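Local coordinates for cytoplasmic protein (Cryptococcus neoformans var. grubii serotype A, PDB 7LPO) that probably hydrolyses the beta-glucosidic bond of steryl glucosides, as a fungal sterylglucosidase of glycoside hydrolase family 5, at residues Ala217-Ala222 and Ile232-Gln237; Trp466-Ala471 and Arg494-Gly499; Val671-Ile676 and Val705-Tyr710. All blocks are in the same frame, centred on the assembly; numbering follows the deposited sequence.

Contact 1. Residues Ala217-Ala222 and Ile232-Gln237; sequences AGKTYA and IQDFLQ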
ATOM      1  N   ALA A 217      16.445 -14.377  -1.407  1.00 14.65           N
ATOM      2  CA  ALA A 217      17.818 -14.785  -1.134  1.00 14.70           C
ATOM      3  C   ALA A 217      17.991 -16.295  -1.018  1.00 14.75           C
ATOM      4  O   ALA A 217      18.942 -16.741  -0.366  1.00 14.81           O
ATOM      5  CB  ALA A 217      18.305 -14.111   0.171  1.00 14.72           C
ATOM      6  N   GLY A 218      17.106 -17.082  -1.629  1.00 14.75           N
ATOM      7  CA  GLY A 218      17.251 -18.530  -1.581  1.00 14.80           C
ATOM      8  C   GLY A 218      18.614 -19.020  -2.033  1.00 14.84           C
ATOM      9  O   GLY A 218      19.143 -19.994  -1.494  1.00 17.42           O
ATOM     10  N   LYS A 219      19.210 -18.353  -3.024  1.00 14.92           N
ATOM     11  CA  LYS A 219      20.503 -18.813  -3.532  1.00 17.34           C
ATOM     12  C   LYS A 219      21.619 -18.638  -2.508  1.00 16.16           C
ATOM     13  O   LYS A 219      22.641 -19.328  -2.592  1.00 16.12           O
ATOM     14  CB  LYS A 219      20.864 -18.071  -4.825  1.00 19.22           C
ATOM     15  CG  LYS A 219      20.040 -18.494  -6.028  1.00 21.68           C
ATOM     16  CD  LYS A 219      20.435 -17.725  -7.285  1.00 24.96           C
ATOM     17  CE  LYS A 219      19.731 -16.377  -7.355  1.00 30.71           C
ATOM     18  NZ  LYS A 219      19.761 -15.776  -8.730  1.00 34.86           N
ATOM     19  N   THR A 220      21.442 -17.744  -1.544  1.00 14.88           N
ATOM     20  CA  THR A 220      22.440 -17.495  -0.513  1.00 14.92           C
ATOM     21  C   THR A 220      22.226 -18.363   0.720  1.00 14.98           C
ATOM     22  O   THR A 220      23.189 -18.915   1.261  1.00 15.04           O
ATOM     23  CB  THR A 220      22.406 -16.015  -0.113  1.00 16.86           C
ATOM     24  OG1 THR A 220      22.723 -15.210  -1.254  1.00 18.56           O
ATOM     25  CG2 THR A 220      23.382 -15.705   1.031  1.00 17.60           C
ATOM     26  N   TYR A 221      20.974 -18.512   1.161  1.00 16.23           N
ATOM     27  CA  TYR A 221      20.677 -19.150   2.433  1.00 16.66           C
ATOM     28  C   TYR A 221      20.021 -20.512   2.310  1.00 17.74           C
ATOM     29  O   TYR A 221      20.031 -21.262   3.290  1.00 18.55           O
ATOM     30  CB  TYR A 221      19.777 -18.238   3.279  1.00 18.50           C
ATOM     31  CG  TYR A 221      20.435 -16.912   3.573  1.00 17.81           C
ATOM     32  CD1 TYR A 221      21.562 -16.842   4.376  1.00 16.73           C
ATOM     33  CD2 TYR A 221      19.952 -15.733   3.020  1.00 18.08           C
ATOM     34  CE1 TYR A 221      22.188 -15.628   4.624  1.00 15.76           C
ATOM     35  CE2 TYR A 221      20.560 -14.534   3.259  1.00 15.83           C
ATOM     36  CZ  TYR A 221      21.678 -14.479   4.062  1.00 16.71           C
ATOM     37  OH  TYR A 221      22.298 -13.264   4.299  1.00 19.29           O
ATOM     38  N   ALA A 222      19.459 -20.858   1.151  1.00 15.02           N
ATOM     39  CA  ALA A 222      18.883 -22.185   0.915  1.00 16.79           C
ATOM     40  C   ALA A 222      19.389 -22.741  -0.413  1.00 17.47           C
ATOM     41  O   ALA A 222      18.604 -23.037  -1.317  1.00 15.01           O
ATOM     42  CB  ALA A 222      17.356 -22.128   0.934  1.00 15.97           C
ATOM     43  N   ILE A 232      14.938 -22.082  -5.735  1.00 14.78           N
ATOM     44  CA  ILE A 232      13.596 -21.588  -5.424  1.00 14.74           C
ATOM     45  C   ILE A 232      13.510 -20.069  -5.564  1.00 14.68           C
ATOM     46  O   ILE A 232      12.459 -19.529  -5.937  1.00 19.44           O
ATOM     47  CB  ILE A 232      13.194 -22.051  -4.006  1.00 14.79           C
ATOM     48  CG1 ILE A 232      11.764 -21.647  -3.669  1.00 14.75           C
ATOM     49  CG2 ILE A 232      14.155 -21.485  -2.966  1.00 14.81           C
ATOM     50  CD1 ILE A 232      10.750 -22.089  -4.677  1.00 14.73           C
ATOM     51  N   GLN A 233      14.610 -19.360  -5.304  1.00 14.68           N
ATOM     52  CA  GLN A 233      14.598 -17.904  -5.446  1.00 14.63           C
ATOM     53  C   GLN A 233      14.259 -17.487  -6.875  1.00 14.58           C
ATOM     54  O   GLN A 233      13.433 -16.590  -7.093  1.00 14.53           O
ATOM     55  CB  GLN A 233      15.952 -17.320  -5.021  1.00 14.65           C
ATOM     56  CG  GLN A 233      16.106 -15.832  -5.280  1.00 14.61           C
ATOM     57  CD  GLN A 233      17.532 -15.336  -5.060  1.00 17.15           C
ATOM     58  OE1 GLN A 233      18.295 -15.925  -4.292  1.00 19.15           O
ATOM     59  NE2 GLN A 233      17.895 -14.242  -5.737  1.00 17.43           N
ATOM     60  N   ASP A 234      14.903 -18.116  -7.864  1.00 14.59           N
ATOM     61  CA  ASP A 234      14.639 -17.770  -9.259  1.00 17.95           C
ATOM     62  C   ASP A 234      13.266 -18.261  -9.698  1.00 15.82           C
ATOM     63  O   ASP A 234      12.537 -17.550 -10.399  1.00 18.16           O
ATOM     64  CB  ASP A 234      15.732 -18.349 -10.163  1.00 21.93           C
ATOM     65  CG  ASP A 234      17.027 -17.529 -10.119  1.00 29.77           C
ATOM     66  OD1 ASP A 234      16.952 -16.296  -9.906  1.00 31.45           O
ATOM     67  OD2 ASP A 234      18.121 -18.115 -10.281  1.00 32.91           O
ATOM     68  N   PHE A 235      12.899 -19.476  -9.299  1.00 14.74           N
ATOM     69  CA  PHE A 235      11.573 -19.993  -9.611  1.00 15.07           C
ATOM     70  C   PHE A 235      10.490 -19.009  -9.172  1.00 15.47           C
ATOM     71  O   PHE A 235       9.657 -18.585  -9.980  1.00 14.47           O
ATOM     72  CB  PHE A 235      11.409 -21.363  -8.941  1.00 15.55           C
ATOM     73  CG  PHE A 235      10.136 -22.075  -9.288  1.00 17.59           C
ATOM     74  CD1 PHE A 235       8.984 -21.864  -8.548  1.00 20.68           C
ATOM     75  CD2 PHE A 235      10.095 -22.974 -10.336  1.00 18.91           C
ATOM     76  CE1 PHE A 235       7.810 -22.528  -8.862  1.00 20.89           C
ATOM     77  CE2 PHE A 235       8.926 -23.634 -10.657  1.00 20.71           C
ATOM     78  CZ  PHE A 235       7.788 -23.416  -9.921  1.00 22.09           C
ATOM     79  N   LEU A 236      10.510 -18.596  -7.901  1.00 14.53           N
ATOM     80  CA  LEU A 236       9.467 -17.697  -7.410  1.00 14.49           C
ATOM     81  C   LEU A 236       9.547 -16.327  -8.079  1.00 14.44           C
ATOM     82  O   LEU A 236       8.528 -15.797  -8.535  1.00 14.40           O
ATOM     83  CB  LEU A 236       9.556 -17.552  -5.889  1.00 14.52           C
ATOM     84  CG  LEU A 236       9.267 -18.819  -5.081  1.00 14.58           C
ATOM     85  CD1 LEU A 236       9.486 -18.630  -3.572  1.00 14.61           C
ATOM     86  CD2 LEU A 236       7.852 -19.311  -5.353  1.00 16.22           C
ATOM     87  N   GLN A 237      10.743 -15.730  -8.152  1.00 14.43           N
ATOM     88  CA  GLN A 237      10.840 -14.389  -8.728  1.00 14.38           C
ATOM     89  C   GLN A 237      10.480 -14.400 -10.211  1.00 14.35           C
ATOM     90  O   GLN A 237       9.779 -13.502 -10.690  1.00 14.31           O
ATOM     91  CB  GLN A 237      12.247 -13.809  -8.532  1.00 14.40           C
ATOM     92  CG  GLN A 237      12.573 -13.394  -7.106  1.00 14.42           C
ATOM     93  CD  GLN A 237      13.706 -12.367  -7.021  1.00 15.45           C
ATOM     94  OE1 GLN A 237      13.815 -11.459  -7.853  1.00 15.79           O
ATOM     95  NE2 GLN A 237      14.542 -12.500  -5.994  1.00 14.99           N
TER
HETATM   96  O   HOH W   1      20.684 -14.734  -3.163  1.00 15.40           O

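Contact 2. Residues Trp466-Ala471 and Arg494-Gly499; sequences WFNADA and RKMIQG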
ATOM      1  N   TRP A 466      -5.267  11.410  22.278  1.00 16.12           N
ATOM      2  CA  TRP A 466      -4.879  12.769  22.632  1.00 16.11           C
ATOM      3  C   TRP A 466      -3.368  12.928  22.690  1.00 16.83           C
ATOM      4  O   TRP A 466      -2.880  14.039  22.923  1.00 18.81           O
ATOM      5  CB  TRP A 466      -5.505  13.177  23.975  1.00 18.65           C
ATOM      6  CG  TRP A 466      -5.283  12.198  25.089  1.00 20.00           C
ATOM      7  CD1 TRP A 466      -6.114  11.186  25.462  1.00 22.21           C
ATOM      8  CD2 TRP A 466      -4.161  12.143  25.979  1.00 17.27           C
ATOM      9  NE1 TRP A 466      -5.574  10.491  26.521  1.00 20.42           N
ATOM     10  CE2 TRP A 466      -4.376  11.062  26.858  1.00 18.63           C
ATOM     11  CE3 TRP A 466      -2.997  12.902  26.119  1.00 16.24           C
ATOM     12  CZ2 TRP A 466      -3.465  10.712  27.850  1.00 18.30           C
ATOM     13  CZ3 TRP A 466      -2.096  12.559  27.107  1.00 16.28           C
ATOM     14  CH2 TRP A 466      -2.331  11.469  27.958  1.00 17.43           C
ATOM     15  N   PHE A 467      -2.632  11.837  22.495  1.00 17.48           N
ATOM     16  CA  PHE A 467      -1.185  11.836  22.379  1.00 17.64           C
ATOM     17  C   PHE A 467      -0.799  11.068  21.122  1.00 16.35           C
ATOM     18  O   PHE A 467      -1.604  10.336  20.543  1.00 16.84           O
ATOM     19  CB  PHE A 467      -0.526  11.166  23.586  1.00 19.81           C
ATOM     20  CG  PHE A 467      -0.908   9.725  23.738  1.00 20.62           C
ATOM     21  CD1 PHE A 467      -2.070   9.377  24.399  1.00 22.30           C
ATOM     22  CD2 PHE A 467      -0.126   8.722  23.188  1.00 21.56           C
ATOM     23  CE1 PHE A 467      -2.448   8.051  24.532  1.00 21.35           C
ATOM     24  CE2 PHE A 467      -0.497   7.398  23.310  1.00 20.52           C
ATOM     25  CZ  PHE A 467      -1.663   7.062  23.988  1.00 20.72           C
ATOM     26  N   ASN A 468       0.447  11.233  20.706  1.00 16.03           N
ATOM     27  CA  ASN A 468       1.001  10.447  19.611  1.00 18.77           C
ATOM     28  C   ASN A 468       2.511  10.519  19.753  1.00 20.34           C
ATOM     29  O   ASN A 468       3.030  11.154  20.676  1.00 21.23           O
ATOM     30  CB  ASN A 468       0.511  10.937  18.241  1.00 17.73           C
ATOM     31  CG  ASN A 468       0.523   9.834  17.186  1.00 18.89           C
ATOM     32  OD1 ASN A 468       1.441   9.009  17.140  1.00 15.16           O
ATOM     33  ND2 ASN A 468      -0.501   9.813  16.336  1.00 15.76           N
ATOM     34  N   ALA A 469       3.219   9.854  18.847  1.00 17.97           N
ATOM     35  CA  ALA A 469       4.667   9.788  18.947  1.00 18.99           C
ATOM     36  C   ALA A 469       5.270   9.692  17.557  1.00 20.18           C
ATOM     37  O   ALA A 469       4.663   9.142  16.631  1.00 20.13           O
ATOM     38  CB  ALA A 469       5.113   8.598  19.800  1.00 19.36           C
ATOM     39  N   ASP A 470       6.484  10.224  17.432  1.00 22.13           N
ATOM     40  CA  ASP A 470       7.175  10.311  16.151  1.00 22.79           C
ATOM     41  C   ASP A 470       7.854   8.977  15.865  1.00 22.85           C
ATOM     42  O   ASP A 470       9.025   8.770  16.193  1.00 23.26           O
ATOM     43  CB  ASP A 470       8.180  11.454  16.179  1.00 25.65           C
ATOM     44  CG  ASP A 470       9.030  11.514  14.922  1.00 29.49           C
ATOM     45  OD1 ASP A 470       8.701  10.823  13.927  1.00 31.99           O
ATOM     46  OD2 ASP A 470      10.028  12.256  14.934  1.00 30.09           O
ATOM     47  N   ALA A 471       7.119   8.078  15.199  1.00 23.03           N
ATOM     48  CA  ALA A 471       7.604   6.711  15.013  1.00 25.03           C
ATOM     49  C   ALA A 471       8.797   6.647  14.063  1.00 24.60           C
ATOM     50  O   ALA A 471       9.698   5.817  14.244  1.00 25.12           O
ATOM     51  CB  ALA A 471       6.471   5.819  14.499  1.00 28.51           C
ATOM     52  N   ARG A 494      -0.251  17.186  14.930  1.00 18.02           N
ATOM     53  CA  ARG A 494      -0.320  17.432  13.493  1.00 18.47           C
ATOM     54  C   ARG A 494       1.034  17.862  12.943  1.00 17.35           C
ATOM     55  O   ARG A 494       1.475  17.373  11.897  1.00 17.85           O
ATOM     56  CB  ARG A 494      -1.381  18.494  13.206  1.00 18.53           C
ATOM     57  CG  ARG A 494      -2.798  17.985  13.402  1.00 17.83           C
ATOM     58  CD  ARG A 494      -3.800  19.113  13.490  1.00 18.42           C
ATOM     59  NE  ARG A 494      -3.896  19.872  12.247  1.00 18.89           N
ATOM     60  CZ  ARG A 494      -4.774  19.628  11.276  1.00 19.06           C
ATOM     61  NH1 ARG A 494      -5.650  18.631  11.389  1.00 19.80           N
ATOM     62  NH2 ARG A 494      -4.788  20.396  10.192  1.00 19.37           N
ATOM     63  N   LYS A 495       1.703  18.784  13.638  1.00 19.14           N
ATOM     64  CA  LYS A 495       3.002  19.257  13.169  1.00 22.14           C
ATOM     65  C   LYS A 495       4.013  18.123  13.142  1.00 20.66           C
ATOM     66  O   LYS A 495       4.850  18.043  12.237  1.00 20.73           O
ATOM     67  CB  LYS A 495       3.489  20.391  14.067  1.00 29.01           C
ATOM     68  CG  LYS A 495       4.793  21.036  13.620  1.00 37.03           C
ATOM     69  CD  LYS A 495       5.128  22.242  14.503  1.00 42.49           C
ATOM     70  CE  LYS A 495       6.450  22.899  14.104  1.00 43.56           C
ATOM     71  NZ  LYS A 495       7.331  23.141  15.294  1.00 42.48           N
ATOM     72  N   MET A 496       3.942  17.228  14.126  1.00 16.80           N
ATOM     73  CA  MET A 496       4.880  16.117  14.189  1.00 15.54           C
ATOM     74  C   MET A 496       4.674  15.154  13.025  1.00 18.43           C
ATOM     75  O   MET A 496       5.646  14.735  12.383  1.00 14.39           O
ATOM     76  CB  MET A 496       4.722  15.406  15.533  1.00 17.09           C
ATOM     77  CG  MET A 496       5.694  14.282  15.756  1.00 21.11           C
ATOM     78  SD  MET A 496       4.955  12.737  15.246  1.00 31.19           S
ATOM     79  CE  MET A 496       3.786  12.472  16.581  1.00 24.31           C
ATOM     80  N   ILE A 497       3.416  14.820  12.714  1.00 14.64           N
ATOM     81  CA  ILE A 497       3.152  13.895  11.618  1.00 15.48           C
ATOM     82  C   ILE A 497       3.526  14.528  10.285  1.00 14.58           C
ATOM     83  O   ILE A 497       4.082  13.869   9.402  1.00 14.56           O
ATOM     84  CB  ILE A 497       1.686  13.422  11.655  1.00 16.94           C
ATOM     85  CG1 ILE A 497       1.443  12.748  13.002  1.00 21.83           C
ATOM     86  CG2 ILE A 497       1.395  12.483  10.488  1.00 15.35           C
ATOM     87  CD1 ILE A 497       0.294  11.796  13.046  1.00 28.12           C
ATOM     88  N   GLN A 498       3.261  15.821  10.128  1.00 17.73           N
ATOM     89  CA  GLN A 498       3.717  16.510   8.929  1.00 15.59           C
ATOM     90  C   GLN A 498       5.237  16.456   8.819  1.00 17.22           C
ATOM     91  O   GLN A 498       5.783  16.349   7.713  1.00 17.80           O
ATOM     92  CB  GLN A 498       3.227  17.955   8.945  1.00 14.69           C
ATOM     93  CG  GLN A 498       3.438  18.692   7.655  1.00 16.54           C
ATOM     94  CD  GLN A 498       2.852  20.086   7.700  1.00 20.43           C
ATOM     95  OE1 GLN A 498       3.534  21.036   8.054  1.00 21.93           O
ATOM     96  NE2 GLN A 498       1.573  20.209   7.359  1.00 21.55           N
ATOM     97  N   GLY A 499       5.935  16.524   9.953  1.00 16.59           N
ATOM     98  CA  GLY A 499       7.380  16.365   9.929  1.00 17.27           C
ATOM     99  C   GLY A 499       7.824  14.978   9.510  1.00 20.58           C
ATOM    100  O   GLY A 499       8.849  14.827   8.838  1.00 21.35           O
TER

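Contact 3. Residues Val671-Ile676 and Val705-Tyr710; sequences VATVGI and VYTEIY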
ATOM      1  N   VAL A 671      -4.313  21.287  -8.670  1.00 19.67           N
ATOM      2  CA  VAL A 671      -4.118  20.183  -9.603  1.00 22.16           C
ATOM      3  C   VAL A 671      -2.924  20.447 -10.515  1.00 20.85           C
ATOM      4  O   VAL A 671      -2.174  19.522 -10.858  1.00 19.69           O
ATOM      5  CB  VAL A 671      -5.406  19.954 -10.414  1.00 24.84           C
ATOM      6  CG1 VAL A 671      -5.154  18.961 -11.514  1.00 30.13           C
ATOM      7  CG2 VAL A 671      -6.537  19.492  -9.510  1.00 23.21           C
ATOM      8  N   ALA A 672      -2.732  21.697 -10.932  1.00 19.14           N
ATOM      9  CA  ALA A 672      -1.660  22.031 -11.861  1.00 16.42           C
ATOM     10  C   ALA A 672      -1.256  23.472 -11.623  1.00 17.27           C
ATOM     11  O   ALA A 672      -2.114  24.344 -11.456  1.00 17.72           O
ATOM     12  CB  ALA A 672      -2.082  21.830 -13.318  1.00 18.35           C
ATOM     13  N   THR A 673       0.051  23.714 -11.607  1.00 16.78           N
ATOM     14  CA  THR A 673       0.578  24.984 -11.143  1.00 18.86           C
ATOM     15  C   THR A 673       1.650  25.507 -12.081  1.00 18.42           C
ATOM     16  O   THR A 673       2.576  24.777 -12.450  1.00 19.23           O
ATOM     17  CB  THR A 673       1.169  24.855  -9.737  1.00 20.46           C
ATOM     18  OG1 THR A 673       0.125  24.589  -8.801  1.00 21.01           O
ATOM     19  CG2 THR A 673       1.879  26.132  -9.358  1.00 22.62           C
ATOM     20  N   VAL A 674       1.523  26.781 -12.448  1.00 18.61           N
ATOM     21  CA  VAL A 674       2.592  27.507 -13.120  1.00 20.95           C
ATOM     22  C   VAL A 674       3.571  27.924 -12.028  1.00 21.54           C
ATOM     23  O   VAL A 674       3.301  28.846 -11.255  1.00 20.61           O
ATOM     24  CB  VAL A 674       2.065  28.708 -13.906  1.00 23.07           C
ATOM     25  CG1 VAL A 674       3.225  29.541 -14.415  1.00 23.46           C
ATOM     26  CG2 VAL A 674       1.167  28.234 -15.048  1.00 25.39           C
ATOM     27  N   GLY A 675       4.702  27.243 -11.954  1.00 21.90           N
ATOM     28  CA  GLY A 675       5.625  27.405 -10.853  1.00 23.22           C
ATOM     29  C   GLY A 675       5.705  26.155 -10.000  1.00 23.21           C
ATOM     30  O   GLY A 675       5.294  25.063 -10.398  1.00 24.93           O
ATOM     31  N   ILE A 676       6.239  26.329  -8.799  1.00 25.38           N
ATOM     32  CA  ILE A 676       6.532  25.235  -7.877  1.00 25.02           C
ATOM     33  C   ILE A 676       5.636  25.385  -6.652  1.00 24.94           C
ATOM     34  O   ILE A 676       5.645  26.449  -6.013  1.00 23.96           O
ATOM     35  CB  ILE A 676       8.013  25.228  -7.468  1.00 25.56           C
ATOM     36  CG1 ILE A 676       8.911  25.017  -8.684  1.00 28.02           C
ATOM     37  CG2 ILE A 676       8.273  24.144  -6.421  1.00 25.27           C
ATOM     38  CD1 ILE A 676       8.661  23.713  -9.420  1.00 29.76           C
ATOM     39  N   VAL A 705      -2.111  28.525 -20.334  1.00 31.94           N
ATOM     40  CA  VAL A 705      -1.231  27.864 -19.370  1.00 29.52           C
ATOM     41  C   VAL A 705      -1.350  28.635 -18.063  1.00 27.68           C
ATOM     42  O   VAL A 705      -0.737  29.694 -17.891  1.00 29.17           O
ATOM     43  CB  VAL A 705       0.223  27.802 -19.851  1.00 26.78           C
ATOM     44  CG1 VAL A 705       1.086  27.048 -18.855  1.00 24.92           C
ATOM     45  CG2 VAL A 705       0.278  27.142 -21.226  1.00 26.68           C
ATOM     46  N   TYR A 706      -2.130  28.094 -17.132  1.00 25.37           N
ATOM     47  CA  TYR A 706      -2.462  28.760 -15.887  1.00 23.67           C
ATOM     48  C   TYR A 706      -2.547  27.714 -14.785  1.00 20.49           C
ATOM     49  O   TYR A 706      -2.492  26.505 -15.028  1.00 19.94           O
ATOM     50  CB  TYR A 706      -3.792  29.511 -16.021  1.00 25.18           C
ATOM     51  CG  TYR A 706      -4.821  28.634 -16.662  1.00 27.01           C
ATOM     52  CD1 TYR A 706      -5.562  27.748 -15.902  1.00 29.43           C
ATOM     53  CD2 TYR A 706      -5.009  28.638 -18.039  1.00 30.03           C
ATOM     54  CE1 TYR A 706      -6.484  26.908 -16.482  1.00 31.21           C
ATOM     55  CE2 TYR A 706      -5.937  27.789 -18.638  1.00 30.40           C
ATOM     56  CZ  TYR A 706      -6.670  26.932 -17.850  1.00 31.54           C
ATOM     57  OH  TYR A 706      -7.593  26.081 -18.407  1.00 33.51           O
ATOM     58  N   THR A 707      -2.702  28.195 -13.560  1.00 19.57           N
ATOM     59  CA  THR A 707      -2.853  27.338 -12.399  1.00 20.51           C
ATOM     60  C   THR A 707      -4.316  26.955 -12.209  1.00 21.82           C
ATOM     61  O   THR A 707      -5.216  27.791 -12.348  1.00 22.31           O
ATOM     62  CB  THR A 707      -2.318  28.056 -11.163  1.00 20.76           C
ATOM     63  OG1 THR A 707      -0.920  28.321 -11.345  1.00 23.70           O
ATOM     64  CG2 THR A 707      -2.526  27.236  -9.910  1.00 19.61           C
ATOM     65  N   GLU A 708      -4.543  25.677 -11.907  1.00 19.77           N
ATOM     66  CA  GLU A 708      -5.871  25.126 -11.684  1.00 20.16           C
ATOM     67  C   GLU A 708      -5.926  24.535 -10.286  1.00 20.42           C
ATOM     68  O   GLU A 708      -5.049  23.756  -9.899  1.00 21.11           O
ATOM     69  CB  GLU A 708      -6.228  24.041 -12.702  1.00 23.33           C
ATOM     70  CG  GLU A 708      -6.288  24.522 -14.131  1.00 33.21           C
ATOM     71  CD  GLU A 708      -6.658  23.412 -15.111  1.00 40.38           C
ATOM     72  OE1 GLU A 708      -7.823  22.952 -15.076  1.00 45.84           O
ATOM     73  OE2 GLU A 708      -5.785  23.008 -15.913  1.00 39.06           O
ATOM     74  N   ILE A 709      -6.961  24.900  -9.544  1.00 19.42           N
ATOM     75  CA  ILE A 709      -7.154  24.486  -8.164  1.00 19.05           C
ATOM     76  C   ILE A 709      -8.535  23.856  -8.055  1.00 18.52           C
ATOM     77  O   ILE A 709      -9.510  24.384  -8.598  1.00 20.73           O
ATOM     78  CB  ILE A 709      -7.012  25.682  -7.194  1.00 17.85           C
ATOM     79  CG1 ILE A 709      -5.535  26.048  -7.038  1.00 16.92           C
ATOM     80  CG2 ILE A 709      -7.652  25.362  -5.864  1.00 17.46           C
ATOM     81  CD1 ILE A 709      -5.300  27.486  -6.559  1.00 15.97           C
ATOM     82  N   TYR A 710      -8.613  22.726  -7.360  1.00 17.31           N
ATOM     83  CA  TYR A 710      -9.884  22.082  -7.053  1.00 15.60           C
ATOM     84  C   TYR A 710     -10.460  22.683  -5.776  1.00 15.77           C
ATOM     85  O   TYR A 710      -9.779  22.728  -4.748  1.00 16.23           O
ATOM     86  CB  TYR A 710      -9.687  20.572  -6.891  1.00 14.84           C
ATOM     87  CG  TYR A 710     -10.869  19.835  -6.295  1.00 14.45           C
ATOM     88  CD1 TYR A 710     -12.009  19.585  -7.047  1.00 14.02           C
ATOM     89  CD2 TYR A 710     -10.832  19.368  -4.990  1.00 16.01           C
ATOM     90  CE1 TYR A 710     -13.088  18.905  -6.502  1.00 14.04           C
ATOM     91  CE2 TYR A 710     -11.896  18.704  -4.440  1.00 14.05           C
ATOM     92  CZ  TYR A 710     -13.025  18.465  -5.198  1.00 14.05           C
ATOM     93  OH  TYR A 710     -14.086  17.780  -4.658  1.00 14.07           O
TER

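Contact 1. Residues Ala217-Ala222 and Ile232-Gln237
Gly218 and Lys219 meet Gln233 where two helices pack as an antiparallel helical hairpin. Helix 206-221 ends here and helix 232-254 begins. The two short axes come within 8.1 Å and run at 170° to each other. Asn231, just before the second helix, ties the hairpin by bonding through ND2 to Ala222 O and through OD1 to Gln233 N.

The nearest CA atoms are those of Gly218 and Gln233, 4.7 Å apart. Having no side chain, Gly218 lets Gln233 CB settle 3.6 Å from Gly218 N.

Lys219 carries most of the polar contact. The helix is kinked here, and Lys219 N has no bond to the turn before. Gln233 OE1 serves as its acceptor instead, 2.9 Å from Lys219 N. The bond is nearly straight, 169° at the hydrogen, and lies in the plane of the amide. CG of Gln233 is anti to the backbone N (chi1 173°) and the chain runs on extended to the amide. The Lys219 side chain crosses it at about a right angle, with CE 3.2 Å from NE2 of Gln233. Beyond the amide, Lys219 NZ forms a salt bridge to Asp234. It meets OD1 on the syn side at 3.1 Å, while its bond to OD2 is weak.

Thr220 joins through a water that bonds its OG1 and donates to Gln233 OE1 at 2.9 Å.

Contact 2. Residues Trp466-Ala471 and Arg494-Gly499
Met496 reaches from helix 490-512 to the backbone at the end of strand 467-469, and its thioether makes most of the contact. The methyl carbon Met496 CE lies 3.3 Å from Ala469 C and 4.0 Å from Asn468 CB. The sulphur sits against the next residue, with SD 3.4 Å from CA of Asp470 and also close to its CB. CG of Met496 is anti to the backbone N, and the chain then bends at chi2 (-94°) and chi3. The last bend turns CE back over the Ala469 carbonyl. A second, smaller touch comes from Ile497, whose CD1 is 3.9 Å from ND2 of Asn468. These two side chains cross at about a right angle.

The polar groups around the methionine are held by other partners. Asn468 OD1 accepts from the backbone N of Ala469 at 2.6 Å, and its ND2 bonds to Asp455 OD1. The Asn468 amide is thus tied at both ends, which should restrain the turn of the amide that Ile497 CD1 touches. Asp470 is the N-cap of helix 471-475: its OD1, with Glu500 OE2 close by as a like charge, bonds to the backbone N of Gly473, and its OD2 to the hydroxyl of Tyr479.

Strand and helix run in nearly the same direction, 21° apart, with their axes 9.1 Å from each other. Strand 467-469 pairs antiparallel with strand 486-488 in a small two-stranded sheet. Met496 also touches Arg487 of that sheet, while Ile497 packs on Cys555 and Ala559, so helix 490-512 bridges the small sheet and helix 547-559.

Contact 3. Residues Val671-Ile676 and Val705-Tyr710
A classic beta bulge joins strands 669-673 and 707-710 in the C-terminal domain of this family 5 glycoside hydrolase. Val671 and Ala672 both face Glu708. Ala672 and Glu708 form an antiparallel hydrogen-bonded pair: Glu708 N donates to Ala672 O at 2.8 Å, and Ala672 N to Glu708 O at 3.3 Å. Val671 N adds a weak, strongly bent bond to Glu708 O, 124° at the hydrogen. CA of Thr707 makes a CA-H...O contact with Ala672 O.

Past the bulge, a side chain takes over from the backbone. Thr707 OG1 is anti to its own carbonyl carbon (chi1 -62°) and accepts from Val674 N at 3.1 Å. Thr673 and Thr707 lie side by side, pointing the same way, with Thr673 OG1 3.9 Å from Thr707 CG2. Val674 CG2 packs on Val705 CG1 at 4.0 Å. Outside the pair, Glu708 makes a salt bridge to Arg34, and Thr673 OG1 bonds to Tyr691.

Thr707 OG1 is also hydrogen-bonded to the hydroxyl of Tyr754, which bonds to Val674 O as well. The buried threonine oxygen and both backbone polar atoms of Val674 are thereby satisfied in one small network.

In the fold
The three contacts follow one another along the single chain, each closing before the next opens, and none touches another. Contact 1 and contact 3 lie on opposite sides of the chain's centre, with centres about 48 Å apart and nearest atoms about 35 Å apart. Contact 2 is nearer to contact 3, at about 30 Å between centres and about 15 Å between nearest atoms. Its centre is about 40 Å from that of contact 1. Contacts 1 and 2 involve the long helices 232-254 and 490-512 of a chain whose catalytic part is, from its family, probably a TIM barrel. Contact 3 lies in the C-terminal domain, and its strand 669-673 also pairs antiparallel with strand 35-43.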